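Local coordinates for protein A197 (Sulfolobus turreted icosahedral virus, PDB 2C0N) that is a viral glycosyltransferase of the GT-A fold, probably transferring a sugar from an activated donor to an acceptor, at residues 3-8 against 56-61; 118-123 against 168-173. All blocks are in the same frame, centred on the assembly; numbering follows the deposited sequence.

Contact 1: residues 3-8 against 56-61; sequences TLFFIP and TLAFLD
Strands 3-8 and 56-60 lie parallel side by side in the Rossmann-like sheet of the GT-A fold, twisted by 29° and stitched together by four nearly straight backbone hydrogen bonds. Phe6 N reaches Ala58 O at 2.7 Å, the shortest of the four, and Leu4 N binds Thr56 O at 3.0 Å; both donors arrive almost along the C=O axis. The return bonds, Ala58 N to Leu4 O and Leu60 N to Phe6 O, instead meet their acceptors from above the carbonyl plane.

Packing is tight around Ala58. Its CB stands over the middle of the Phe5 ring, 3.7 Å from the centroid and 12° off the ring normal, a CH-pi contact that directs C-H bonds into the face. Thr3 CG2, turned anti to its own backbone N, touches the same Ala58 CB at 3.6 Å. Leu60 CD2 joins this cluster, 4.1 Å from Phe5 CD2. On the reverse side of the sheet Phe6 crosses Leu57 at about a right angle, CD1 to CD2 3.7 Å.

The Asp61 end is looser: this partly exposed residue brings OD1 only to 4.0 Å from Pro8 CG and spends its charge on a salt bridge with Arg41. Thr3 is also partly exposed, its OG1 beside Thr56 CB. Helix 37-50 packs on Phe6, Leu57 and Pro8; on the Ala58 side, Phe122 of strand 120-124 meets Phe5 and Ala58, and helix 15-23 meets Ile7 and Leu60.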
# COMPACT_ATOMS: atom_id res chain seq x y z
N THR A 3 10.57 7.75 -14.98
CA THR A 3 9.43 8.42 -14.37
C THR A 3 9.37 8.11 -12.89
O THR A 3 9.47 6.94 -12.49
CB THR A 3 8.15 7.96 -15.06
OG1 THR A 3 8.27 8.22 -16.46
CG2 THR A 3 6.93 8.66 -14.52
N LEU A 4 9.18 9.17 -12.11
CA LEU A 4 8.95 9.07 -10.69
C LEU A 4 7.50 9.49 -10.41
O LEU A 4 7.09 10.64 -10.68
CB LEU A 4 9.91 9.96 -9.92
CG LEU A 4 9.93 9.80 -8.40
CD1 LEU A 4 10.12 8.34 -8.02
CD2 LEU A 4 11.04 10.62 -7.84
N PHE A 5 6.74 8.53 -9.89
CA PHE A 5 5.34 8.76 -9.55
C PHE A 5 5.20 9.39 -8.15
O PHE A 5 5.75 8.90 -7.20
CB PHE A 5 4.54 7.46 -9.59
CG PHE A 5 4.21 7.01 -10.97
CD1 PHE A 5 5.20 6.49 -11.79
CD2 PHE A 5 2.93 7.13 -11.47
CE1 PHE A 5 4.90 6.10 -13.08
CE2 PHE A 5 2.62 6.74 -12.75
CZ PHE A 5 3.63 6.21 -13.56
N PHE A 6 4.42 10.44 -8.05
CA PHE A 6 4.13 11.04 -6.76
C PHE A 6 2.64 10.88 -6.54
O PHE A 6 1.83 11.31 -7.37
CB PHE A 6 4.53 12.50 -6.73
CG PHE A 6 6.03 12.72 -6.63
CD1 PHE A 6 6.81 12.66 -7.75
CD2 PHE A 6 6.63 12.90 -5.40
CE1 PHE A 6 8.18 12.82 -7.67
CE2 PHE A 6 7.99 13.06 -5.30
CZ PHE A 6 8.77 13.02 -6.42
N ILE A 7 2.30 10.22 -5.44
CA ILE A 7 0.94 9.84 -5.14
C ILE A 7 0.49 10.56 -3.86
O ILE A 7 0.86 10.14 -2.78
CB ILE A 7 0.85 8.30 -4.99
CG1 ILE A 7 1.28 7.61 -6.30
CG2 ILE A 7 -0.59 7.93 -4.48
CD1 ILE A 7 1.69 6.11 -6.16
N PRO A 8 -0.32 11.64 -3.97
CA PRO A 8 -0.85 12.33 -2.79
C PRO A 8 -1.80 11.40 -2.07
O PRO A 8 -2.71 10.88 -2.70
CB PRO A 8 -1.61 13.52 -3.39
CG PRO A 8 -1.20 13.63 -4.75
CD PRO A 8 -0.70 12.31 -5.21
N THR A 56 10.79 12.60 -15.62
CA THR A 56 9.38 12.87 -15.67
C THR A 56 8.78 12.72 -14.28
O THR A 56 9.03 11.75 -13.59
CB THR A 56 8.69 11.93 -16.70
OG1 THR A 56 9.27 12.17 -18.00
CG2 THR A 56 7.20 12.19 -16.78
N LEU A 57 8.02 13.72 -13.88
CA LEU A 57 7.24 13.67 -12.64
C LEU A 57 5.85 13.26 -13.06
O LEU A 57 5.19 14.01 -13.81
CB LEU A 57 7.21 15.05 -11.99
CG LEU A 57 6.78 15.13 -10.51
CD1 LEU A 57 7.02 16.51 -9.97
CD2 LEU A 57 5.34 14.80 -10.36
N ALA A 58 5.40 12.11 -12.58
CA ALA A 58 4.03 11.66 -12.82
C ALA A 58 3.25 11.85 -11.54
O ALA A 58 3.64 11.29 -10.50
CB ALA A 58 4.01 10.22 -13.23
N PHE A 59 2.18 12.66 -11.57
CA PHE A 59 1.21 12.70 -10.45
C PHE A 59 0.10 11.68 -10.71
O PHE A 59 -0.47 11.64 -11.82
CB PHE A 59 0.55 14.07 -10.37
CG PHE A 59 1.39 15.09 -9.69
CD1 PHE A 59 1.83 14.89 -8.40
CD2 PHE A 59 1.67 16.29 -10.30
CE1 PHE A 59 2.56 15.86 -7.73
CE2 PHE A 59 2.43 17.26 -9.62
CZ PHE A 59 2.86 17.03 -8.36
N LEU A 60 -0.17 10.87 -9.69
CA LEU A 60 -1.21 9.88 -9.69
C LEU A 60 -1.92 9.95 -8.37
O LEU A 60 -1.30 9.72 -7.34
CB LEU A 60 -0.61 8.47 -9.91
CG LEU A 60 -1.59 7.31 -10.13
CD1 LEU A 60 -2.38 7.51 -11.37
CD2 LEU A 60 -0.79 6.01 -10.22
N ASP A 61 -3.21 10.34 -8.41
CA ASP A 61 -4.02 10.42 -7.19
C ASP A 61 -4.15 9.00 -6.66
O ASP A 61 -4.15 8.04 -7.43
CB ASP A 61 -5.39 11.01 -7.47
CG ASP A 61 -5.37 12.52 -7.57
OD1 ASP A 61 -4.37 13.18 -7.21
OD2 ASP A 61 -6.40 13.04 -8.02

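Contact 2: residues 118-123 against 168-173; sequences LGFTFI and LKAYHF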
# COMPACT_ATOMS: atom_id res chain seq x y z
N LEU A 118 -4.65 16.99 -12.39
CA LEU A 118 -3.37 16.53 -11.82
C LEU A 118 -3.42 15.16 -11.15
O LEU A 118 -2.56 14.85 -10.33
CB LEU A 118 -2.78 17.58 -10.85
CG LEU A 118 -2.48 18.92 -11.52
CD1 LEU A 118 -2.08 19.98 -10.47
CD2 LEU A 118 -1.40 18.74 -12.50
N GLY A 119 -4.40 14.34 -11.50
CA GLY A 119 -4.52 13.03 -10.94
C GLY A 119 -3.97 11.89 -11.77
O GLY A 119 -4.00 10.76 -11.33
N PHE A 120 -3.52 12.18 -12.98
CA PHE A 120 -2.99 11.16 -13.89
C PHE A 120 -2.25 11.90 -14.96
O PHE A 120 -2.72 12.07 -16.10
CB PHE A 120 -4.15 10.34 -14.48
CG PHE A 120 -3.73 9.14 -15.30
CD1 PHE A 120 -2.45 8.63 -15.24
CD2 PHE A 120 -4.65 8.52 -16.10
CE1 PHE A 120 -2.11 7.51 -16.00
CE2 PHE A 120 -4.31 7.42 -16.87
CZ PHE A 120 -3.03 6.91 -16.78
N THR A 121 -1.07 12.38 -14.61
CA THR A 121 -0.50 13.49 -15.34
C THR A 121 1.02 13.38 -15.31
O THR A 121 1.60 13.25 -14.25
CB THR A 121 -0.90 14.81 -14.69
OG1 THR A 121 -2.30 14.83 -14.42
CG2 THR A 121 -0.53 15.98 -15.53
N PHE A 122 1.65 13.48 -16.48
CA PHE A 122 3.08 13.35 -16.63
C PHE A 122 3.63 14.71 -16.99
O PHE A 122 3.15 15.33 -17.92
CB PHE A 122 3.38 12.35 -17.75
CG PHE A 122 2.86 10.95 -17.48
CD1 PHE A 122 1.52 10.65 -17.70
CD2 PHE A 122 3.69 9.97 -16.98
CE1 PHE A 122 1.01 9.38 -17.43
CE2 PHE A 122 3.20 8.72 -16.70
CZ PHE A 122 1.84 8.42 -16.94
N ILE A 123 4.66 15.16 -16.26
CA ILE A 123 5.21 16.48 -16.49
C ILE A 123 6.72 16.37 -16.68
O ILE A 123 7.43 15.83 -15.86
CB ILE A 123 4.91 17.45 -15.33
CG1 ILE A 123 3.45 17.33 -14.88
CG2 ILE A 123 5.33 18.83 -15.72
CD1 ILE A 123 3.09 18.22 -13.69
N LEU A 168 -4.10 6.61 -22.45
CA LEU A 168 -3.88 6.66 -21.02
C LEU A 168 -5.22 6.66 -20.36
O LEU A 168 -5.92 7.67 -20.38
CB LEU A 168 -3.17 7.95 -20.63
CG LEU A 168 -1.70 8.07 -20.97
CD1 LEU A 168 -1.20 9.46 -20.57
CD2 LEU A 168 -0.87 6.99 -20.33
N LYS A 169 -5.58 5.51 -19.79
CA LYS A 169 -6.88 5.33 -19.16
C LYS A 169 -6.70 4.74 -17.79
O LYS A 169 -5.76 3.94 -17.59
CB LYS A 169 -7.77 4.40 -20.01
CG LYS A 169 -8.22 5.05 -21.31
CD LYS A 169 -9.13 4.15 -22.14
CE LYS A 169 -9.33 4.67 -23.52
NZ LYS A 169 -10.51 4.08 -24.20
N ALA A 170 -7.58 5.14 -16.88
CA ALA A 170 -7.54 4.68 -15.49
C ALA A 170 -8.93 4.50 -14.90
O ALA A 170 -9.86 5.22 -15.28
CB ALA A 170 -6.75 5.70 -14.66
N TYR A 171 -9.04 3.63 -13.89
CA TYR A 171 -10.22 3.58 -13.03
C TYR A 171 -10.11 4.67 -11.97
O TYR A 171 -9.00 4.97 -11.51
CB TYR A 171 -10.30 2.23 -12.32
CG TYR A 171 -10.31 1.08 -13.27
CD1 TYR A 171 -11.37 0.88 -14.14
CD2 TYR A 171 -9.22 0.24 -13.35
CE1 TYR A 171 -11.36 -0.18 -15.03
CE2 TYR A 171 -9.18 -0.80 -14.22
CZ TYR A 171 -10.24 -1.01 -15.06
OH TYR A 171 -10.11 -2.06 -15.91
N HIS A 172 -11.27 5.17 -11.51
CA HIS A 172 -11.33 6.17 -10.46
C HIS A 172 -12.13 5.54 -9.34
O HIS A 172 -13.33 5.42 -9.41
CB HIS A 172 -12.00 7.46 -10.98
CG HIS A 172 -11.68 8.69 -10.20
ND1 HIS A 172 -10.69 8.74 -9.24
CD2 HIS A 172 -12.24 9.92 -10.25
CE1 HIS A 172 -10.68 9.96 -8.71
NE2 HIS A 172 -11.58 10.70 -9.33
N PHE A 173 -11.43 5.06 -8.33
CA PHE A 173 -12.04 4.33 -7.25
C PHE A 173 -12.80 5.19 -6.30
O PHE A 173 -12.37 6.30 -5.95
CB PHE A 173 -10.96 3.53 -6.51
CG PHE A 173 -10.65 2.26 -7.17
CD1 PHE A 173 -9.78 2.19 -8.26
CD2 PHE A 173 -11.32 1.11 -6.80
CE1 PHE A 173 -9.55 0.99 -8.93
CE2 PHE A 173 -11.12 -0.09 -7.48
CZ PHE A 173 -10.21 -0.16 -8.57
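In the mixed sheet of the GT-A fold, strand 84-88 pairs with both strand 120-124 and strand 162-173, and these two are not directly bonded to each other. Their nearest CA atoms, those of Phe120 and Ala170, stand 8.1 Å apart, and aromatic side chains of 118-123 reach both the side chains and the backbone of 168-173.

Phe120 does most of this. Its CB points toward the other strand, and CG, anti to the backbone N (chi1 -172°), carries the ring straight out across the distance between them. CD2 meets the Ala170 methyl at 3.8 Å. CE2 comes next and has the most partners here, lying 3.7 Å from Ala170 CB and equally close to the carbonyl carbons of Leu168 and Lys169. At the tip, CZ rests 4.0 Å from Leu168 CB.

Phe122, two residues on and also directed across, makes a slighter contact: its CE1 and Leu168 CD1 approach tip to tip at 3.8 Å. Val74 of helix 71-80 packs against both of these side chains, and Val64 of strand 64-66 touches Ala170, so the cluster is buried within the fold.

The backbone behind Phe120 is irregular. Phe120 and Thr121 together face Phe59 in a classic beta bulge, within which Phe120 N donates to Thr121 OG1 over 3.3 Å, with an N-H...O angle of 144°.

How the contacts relate
Both contacts are buried near the centre of the chain, with centres about 10 Å apart, and they share one sheet because strands 56-60 and 120-124 are antiparallel neighbours. Probable hydrogen bonds from Phe59 N to Thr121 O and from Ile123 N to Leu57 O join them. Contact 1 is direct strand pairing, where a backbone ladder sets the register and side chains add packing on both faces; only its ends, at Thr3 and Asp61, approach the surface. Contact 2 is apolar packing between strands that are not paired, smaller in area and dominated by Phe120 and Leu168. Leu60 of contact 1 ties the two together, touching Phe120 and packing its CD1 on Gly119 O.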